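Local coordinates for outer membrane protein Omp121 (PDB 5FQ8) that probably takes up nutrients across the outer membrane of Bacteroides thetaiotaomicron as a TonB-dependent transporter and binds metal ions, at residues Val828-Thr840 and Trp887-Val900. Residues are numbered along the deposited sequence; the frame is centred on the assembly and turned at random.
Sequences VMYSRTKDINYFT and WGDGGSDMGSCFLV
V828 sets its CG2 methyl against L899 CB, the two side chains crossing at a slant, while its CA approaches V900 O in a CA-H...O contact. At M829 the backbones close an antiparallel hydrogen-bonded pair with V900: M829 N donates to V900 O (2.9 Å), and V900 N returns a nearly straight bond to M829 O (2.8 Å, 170° at the hydrogen). Y830 and L899 follow as the non-hydrogen-bonded pair, their side chains on one face of the sheet and those of M829 and V900 on the other. S831 N then reaches F898 O nearly along the C=O axis (3.0 Å), and its hydroxyl caps the helix 832-839 by accepting from K834 N; E966, on a neighbouring strand, makes backbone hydrogen bonds with Y830 and R832. Strand 828-831 thus leads directly into a helix where strand 899-915 of the TonB-dependent receptor barrel begins, pairing with its first residues. K834, extended with CG anti to its backbone N (chi1 -172°), passes V900 CG2 and brings NZ to C897 O, a hydrogen bond modelled too short for its length to be trusted. The carboxylate of D835 stacks over one face of the F898 ring, the planes 14° apart; C897 SG lies over the opposite face, and the ring edge meets Y838 CB. An alanine in place of F898 would probably leave a gap between D835 and Y838 and deprive the carboxylate of the surface it lies on. Y838 receives the edges of F898 and W887 in two offset edge-to-face pairs (centroids 5.6 and 5.7 Å apart), with W887 O at its rim and C897 SG set obliquely to it, 4.2 Å from the ring centroid. F839 closes on G888 backbone to backbone, the two CA atoms 3.9 Å apart, just before G890 ends helix 880-889 in a Schellman motif.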
loop_
_atom_site.group_PDB
_atom_site.type_symbol
_atom_site.label_atom_id
_atom_site.label_comp_id
_atom_site.label_asym_id
_atom_site.label_seq_id
_atom_site.Cartn_x
_atom_site.Cartn_y
_atom_site.Cartn_z
ATOM N N VAL B 828 -31.650 10.570 -23.427
ATOM C CA VAL B 828 -31.210 11.584 -22.482
ATOM C C VAL B 828 -30.020 11.051 -21.706
ATOM O O VAL B 828 -29.828 9.847 -21.579
ATOM C CB VAL B 828 -32.385 11.989 -21.560
ATOM C CG1 VAL B 828 -32.662 10.924 -20.550
ATOM C CG2 VAL B 828 -32.127 13.300 -20.900
ATOM N N MET B 829 -29.204 11.966 -21.197
ATOM C CA MET B 829 -28.024 11.600 -20.440
ATOM C C MET B 829 -27.747 12.679 -19.406
ATOM O O MET B 829 -28.019 13.853 -19.649
ATOM C CB MET B 829 -26.825 11.423 -21.377
ATOM C CG MET B 829 -26.397 12.712 -22.064
ATOM S SD MET B 829 -25.051 12.546 -23.227
ATOM C CE MET B 829 -23.896 11.592 -22.297
ATOM N N TYR B 830 -27.215 12.288 -18.250
ATOM C CA TYR B 830 -26.841 13.286 -17.258
ATOM C C TYR B 830 -25.598 14.030 -17.707
ATOM O O TYR B 830 -24.622 13.416 -18.140
ATOM C CB TYR B 830 -26.570 12.661 -15.891
ATOM C CG TYR B 830 -25.986 13.692 -14.937
ATOM C CD1 TYR B 830 -26.813 14.573 -14.261
ATOM C CD2 TYR B 830 -24.607 13.820 -14.755
ATOM C CE1 TYR B 830 -26.304 15.532 -13.431
ATOM C CE2 TYR B 830 -24.089 14.787 -13.917
ATOM C CZ TYR B 830 -24.950 15.636 -13.254
ATOM O OH TYR B 830 -24.475 16.614 -12.418
ATOM N N SER B 831 -25.596 15.345 -17.549
ATOM C CA SER B 831 -24.455 16.139 -17.983
ATOM C C SER B 831 -23.968 17.053 -16.871
ATOM O O SER B 831 -24.585 18.085 -16.609
ATOM C CB SER B 831 -24.804 16.955 -19.212
ATOM O OG SER B 831 -23.907 18.034 -19.291
ATOM N N ARG B 832 -22.826 16.717 -16.261
ATOM C CA ARG B 832 -22.249 17.600 -15.250
ATOM C C ARG B 832 -21.661 18.859 -15.866
ATOM O O ARG B 832 -21.415 19.828 -15.149
ATOM C CB ARG B 832 -21.179 16.863 -14.425
ATOM C CG ARG B 832 -20.834 17.515 -13.082
ATOM C CD ARG B 832 -19.509 17.074 -12.492
ATOM N NE ARG B 832 -19.253 17.729 -11.211
ATOM C CZ ARG B 832 -18.504 18.811 -11.053
ATOM N NH1 ARG B 832 -17.901 19.350 -12.074
ATOM N NH2 ARG B 832 -18.364 19.361 -9.870
ATOM N N THR B 833 -21.450 18.871 -17.182
ATOM C CA THR B 833 -20.945 20.070 -17.836
ATOM C C THR B 833 -21.997 21.164 -17.871
ATOM O O THR B 833 -21.680 22.348 -17.725
ATOM C CB THR B 833 -20.480 19.737 -19.244
ATOM O OG1 THR B 833 -19.605 18.615 -19.204
ATOM C CG2 THR B 833 -19.748 20.893 -19.823
ATOM N N LYS B 834 -23.253 20.788 -18.062
ATOM C CA LYS B 834 -24.326 21.751 -17.891
ATOM C C LYS B 834 -24.504 22.089 -16.419
ATOM O O LYS B 834 -24.692 23.254 -16.062
ATOM C CB LYS B 834 -25.618 21.197 -18.490
ATOM C CG LYS B 834 -26.759 22.170 -18.551
ATOM C CD LYS B 834 -28.067 21.470 -18.831
ATOM C CE LYS B 834 -29.194 22.457 -18.971
ATOM N NZ LYS B 834 -30.472 21.777 -19.273
ATOM N N ASP B 835 -24.404 21.084 -15.553
ATOM C CA ASP B 835 -24.522 21.299 -14.116
ATOM C C ASP B 835 -23.570 22.385 -13.631
ATOM O O ASP B 835 -23.986 23.358 -12.995
ATOM C CB ASP B 835 -24.245 19.989 -13.381
ATOM C CG ASP B 835 -25.037 19.854 -12.115
ATOM O OD1 ASP B 835 -25.362 20.884 -11.497
ATOM O OD2 ASP B 835 -25.334 18.706 -11.742
ATOM N N ILE B 836 -22.278 22.224 -13.907
ATOM C CA ILE B 836 -21.295 23.136 -13.349
ATOM C C ILE B 836 -21.419 24.512 -13.971
ATOM O O ILE B 836 -21.086 25.517 -13.334
ATOM C CB ILE B 836 -19.881 22.567 -13.529
ATOM C CG1 ILE B 836 -18.878 23.407 -12.766
ATOM C CG2 ILE B 836 -19.515 22.546 -14.975
ATOM C CD1 ILE B 836 -19.199 23.488 -11.332
ATOM N N ASN B 837 -21.928 24.591 -15.199
ATOM C CA ASN B 837 -21.994 25.870 -15.881
ATOM C C ASN B 837 -23.252 26.631 -15.543
ATOM O O ASN B 837 -23.254 27.862 -15.577
ATOM C CB ASN B 837 -21.884 25.670 -17.384
ATOM C CG ASN B 837 -20.494 25.386 -17.799
ATOM O OD1 ASN B 837 -19.654 26.272 -17.858
ATOM N ND2 ASN B 837 -20.225 24.135 -18.060
ATOM N N TYR B 838 -24.327 25.929 -15.225
ATOM C CA TYR B 838 -25.432 26.579 -14.545
ATOM C C TYR B 838 -24.994 27.101 -13.183
ATOM O O TYR B 838 -25.096 28.300 -12.906
ATOM C CB TYR B 838 -26.605 25.611 -14.431
ATOM C CG TYR B 838 -27.543 25.699 -15.611
ATOM C CD1 TYR B 838 -27.053 25.741 -16.917
ATOM C CD2 TYR B 838 -28.915 25.744 -15.423
ATOM C CE1 TYR B 838 -27.908 25.824 -17.996
ATOM C CE2 TYR B 838 -29.765 25.819 -16.475
ATOM C CZ TYR B 838 -29.261 25.864 -17.764
ATOM O OH TYR B 838 -30.125 25.950 -18.822
ATOM N N PHE B 839 -24.460 26.218 -12.330
ATOM C CA PHE B 839 -24.104 26.621 -10.967
ATOM C C PHE B 839 -23.135 27.787 -10.960
ATOM O O PHE B 839 -23.243 28.694 -10.132
ATOM C CB PHE B 839 -23.490 25.449 -10.202
ATOM C CG PHE B 839 -22.783 25.865 -8.942
ATOM C CD1 PHE B 839 -23.492 26.123 -7.783
ATOM C CD2 PHE B 839 -21.416 25.990 -8.912
ATOM C CE1 PHE B 839 -22.855 26.500 -6.632
ATOM C CE2 PHE B 839 -20.774 26.372 -7.761
ATOM C CZ PHE B 839 -21.494 26.626 -6.617
ATOM N N THR B 840 -22.180 27.776 -11.862
ATOM C CA THR B 840 -21.130 28.771 -11.822
ATOM C C THR B 840 -21.503 30.066 -12.519
ATOM O O THR B 840 -20.699 31.003 -12.504
ATOM C CB THR B 840 -19.880 28.191 -12.443
ATOM O OG1 THR B 840 -18.764 28.972 -12.043
ATOM C CG2 THR B 840 -19.994 28.225 -13.908
ATOM N N TRP B 887 -30.636 29.212 -10.801
ATOM C CA TRP B 887 -30.017 28.491 -11.894
ATOM C C TRP B 887 -29.185 27.322 -11.413
ATOM O O TRP B 887 -29.144 26.287 -12.077
ATOM C CB TRP B 887 -29.183 29.459 -12.725
ATOM C CG TRP B 887 -30.052 30.405 -13.456
ATOM C CD1 TRP B 887 -30.195 31.734 -13.236
ATOM C CD2 TRP B 887 -30.954 30.069 -14.496
ATOM N NE1 TRP B 887 -31.121 32.253 -14.094
ATOM C CE2 TRP B 887 -31.601 31.242 -14.877
ATOM C CE3 TRP B 887 -31.271 28.882 -15.150
ATOM C CZ2 TRP B 887 -32.539 31.267 -15.876
ATOM C CZ3 TRP B 887 -32.209 28.910 -16.151
ATOM C CH2 TRP B 887 -32.827 30.093 -16.505
ATOM N N GLY B 888 -28.537 27.451 -10.261
ATOM C CA GLY B 888 -27.776 26.332 -9.746
ATOM C C GLY B 888 -28.649 25.117 -9.532
ATOM O O GLY B 888 -28.242 23.992 -9.816
ATOM N N ASP B 889 -29.867 25.329 -9.033
ATOM C CA ASP B 889 -30.750 24.207 -8.764
ATOM C C ASP B 889 -31.378 23.683 -10.036
ATOM O O ASP B 889 -31.906 22.568 -10.040
ATOM C CB ASP B 889 -31.849 24.589 -7.772
ATOM C CG ASP B 889 -31.312 25.087 -6.458
ATOM O OD1 ASP B 889 -30.172 24.768 -6.100
ATOM O OD2 ASP B 889 -32.054 25.800 -5.770
ATOM N N GLY B 890 -31.332 24.464 -11.108
ATOM C CA GLY B 890 -31.796 24.018 -12.400
ATOM C C GLY B 890 -33.076 24.693 -12.820
ATOM O O GLY B 890 -33.895 24.090 -13.521
ATOM N N GLY B 891 -33.271 25.930 -12.381
ATOM C CA GLY B 891 -34.445 26.699 -12.744
ATOM C C GLY B 891 -35.739 25.973 -12.480
ATOM O O GLY B 891 -35.785 25.103 -11.613
ATOM N N SER B 892 -36.787 26.280 -13.246
ATOM C CA SER B 892 -38.053 25.606 -13.017
ATOM C C SER B 892 -37.940 24.104 -13.192
ATOM O O SER B 892 -38.855 23.371 -12.808
ATOM C CB SER B 892 -39.097 26.166 -13.953
ATOM O OG SER B 892 -39.180 27.568 -13.799
ATOM N N ASP B 893 -36.838 23.627 -13.735
ATOM C CA ASP B 893 -36.705 22.214 -14.004
ATOM C C ASP B 893 -36.059 21.454 -12.863
ATOM O O ASP B 893 -36.166 20.224 -12.819
ATOM C CB ASP B 893 -35.873 22.009 -15.266
ATOM C CG ASP B 893 -36.684 22.055 -16.511
ATOM O OD1 ASP B 893 -37.864 21.662 -16.475
ATOM O OD2 ASP B 893 -36.116 22.485 -17.534
ATOM N N MET B 894 -35.388 22.152 -11.956
ATOM C CA MET B 894 -34.695 21.574 -10.782
ATOM C C MET B 894 -33.647 20.580 -11.289
ATOM O O MET B 894 -32.930 20.866 -12.256
ATOM C CB MET B 894 -35.689 20.989 -9.799
ATOM C CG MET B 894 -36.778 21.954 -9.406
ATOM S SD MET B 894 -37.406 21.759 -7.748
ATOM C CE MET B 894 -36.506 23.038 -6.926
ATOM N N GLY B 895 -33.520 19.423 -10.657
ATOM C CA GLY B 895 -32.480 18.500 -11.046
ATOM C C GLY B 895 -32.628 17.996 -12.469
ATOM O O GLY B 895 -31.636 17.810 -13.180
ATOM N N SER B 896 -33.864 17.765 -12.905
ATOM C CA SER B 896 -34.086 17.242 -14.241
ATOM C C SER B 896 -33.512 18.148 -15.320
ATOM O O SER B 896 -33.264 17.683 -16.434
ATOM C CB SER B 896 -35.565 17.051 -14.461
ATOM O OG SER B 896 -36.190 18.308 -14.354
ATOM N N CYS B 897 -33.279 19.424 -15.008
ATOM C CA CYS B 897 -32.653 20.330 -15.964
ATOM C C CYS B 897 -31.368 19.760 -16.518
ATOM O O CYS B 897 -30.988 20.071 -17.649
ATOM C CB CYS B 897 -32.373 21.670 -15.304
ATOM S SG CYS B 897 -31.378 22.792 -16.257
ATOM N N PHE B 898 -30.697 18.912 -15.757
ATOM C CA PHE B 898 -29.366 18.477 -16.120
ATOM C C PHE B 898 -29.354 17.114 -16.767
ATOM O O PHE B 898 -28.280 16.607 -17.074
ATOM C CB PHE B 898 -28.469 18.507 -14.894
ATOM C CG PHE B 898 -28.416 19.851 -14.239
ATOM C CD1 PHE B 898 -27.921 20.941 -14.918
ATOM C CD2 PHE B 898 -28.877 20.021 -12.961
ATOM C CE1 PHE B 898 -27.879 22.170 -14.335
ATOM C CE2 PHE B 898 -28.830 21.242 -12.363
ATOM C CZ PHE B 898 -28.335 22.327 -13.045
ATOM N N LEU B 899 -30.511 16.517 -16.993
ATOM C CA LEU B 899 -30.633 15.498 -18.020
ATOM C C LEU B 899 -30.731 16.188 -19.372
ATOM O O LEU B 899 -31.602 17.039 -19.580
ATOM C CB LEU B 899 -31.846 14.622 -17.758
ATOM C CG LEU B 899 -31.668 13.745 -16.536
ATOM C CD1 LEU B 899 -32.956 13.101 -16.175
ATOM C CD2 LEU B 899 -30.638 12.700 -16.829
ATOM N N VAL B 900 -29.827 15.832 -20.282
ATOM C CA VAL B 900 -29.634 16.534 -21.543
ATOM C C VAL B 900 -29.921 15.596 -22.707
ATOM O O VAL B 900 -29.633 14.398 -22.639
ATOM C CB VAL B 900 -28.205 17.091 -21.610
ATOM C CG1 VAL B 900 -27.847 17.501 -23.007
ATOM C CG2 VAL B 900 -28.092 18.249 -20.665
#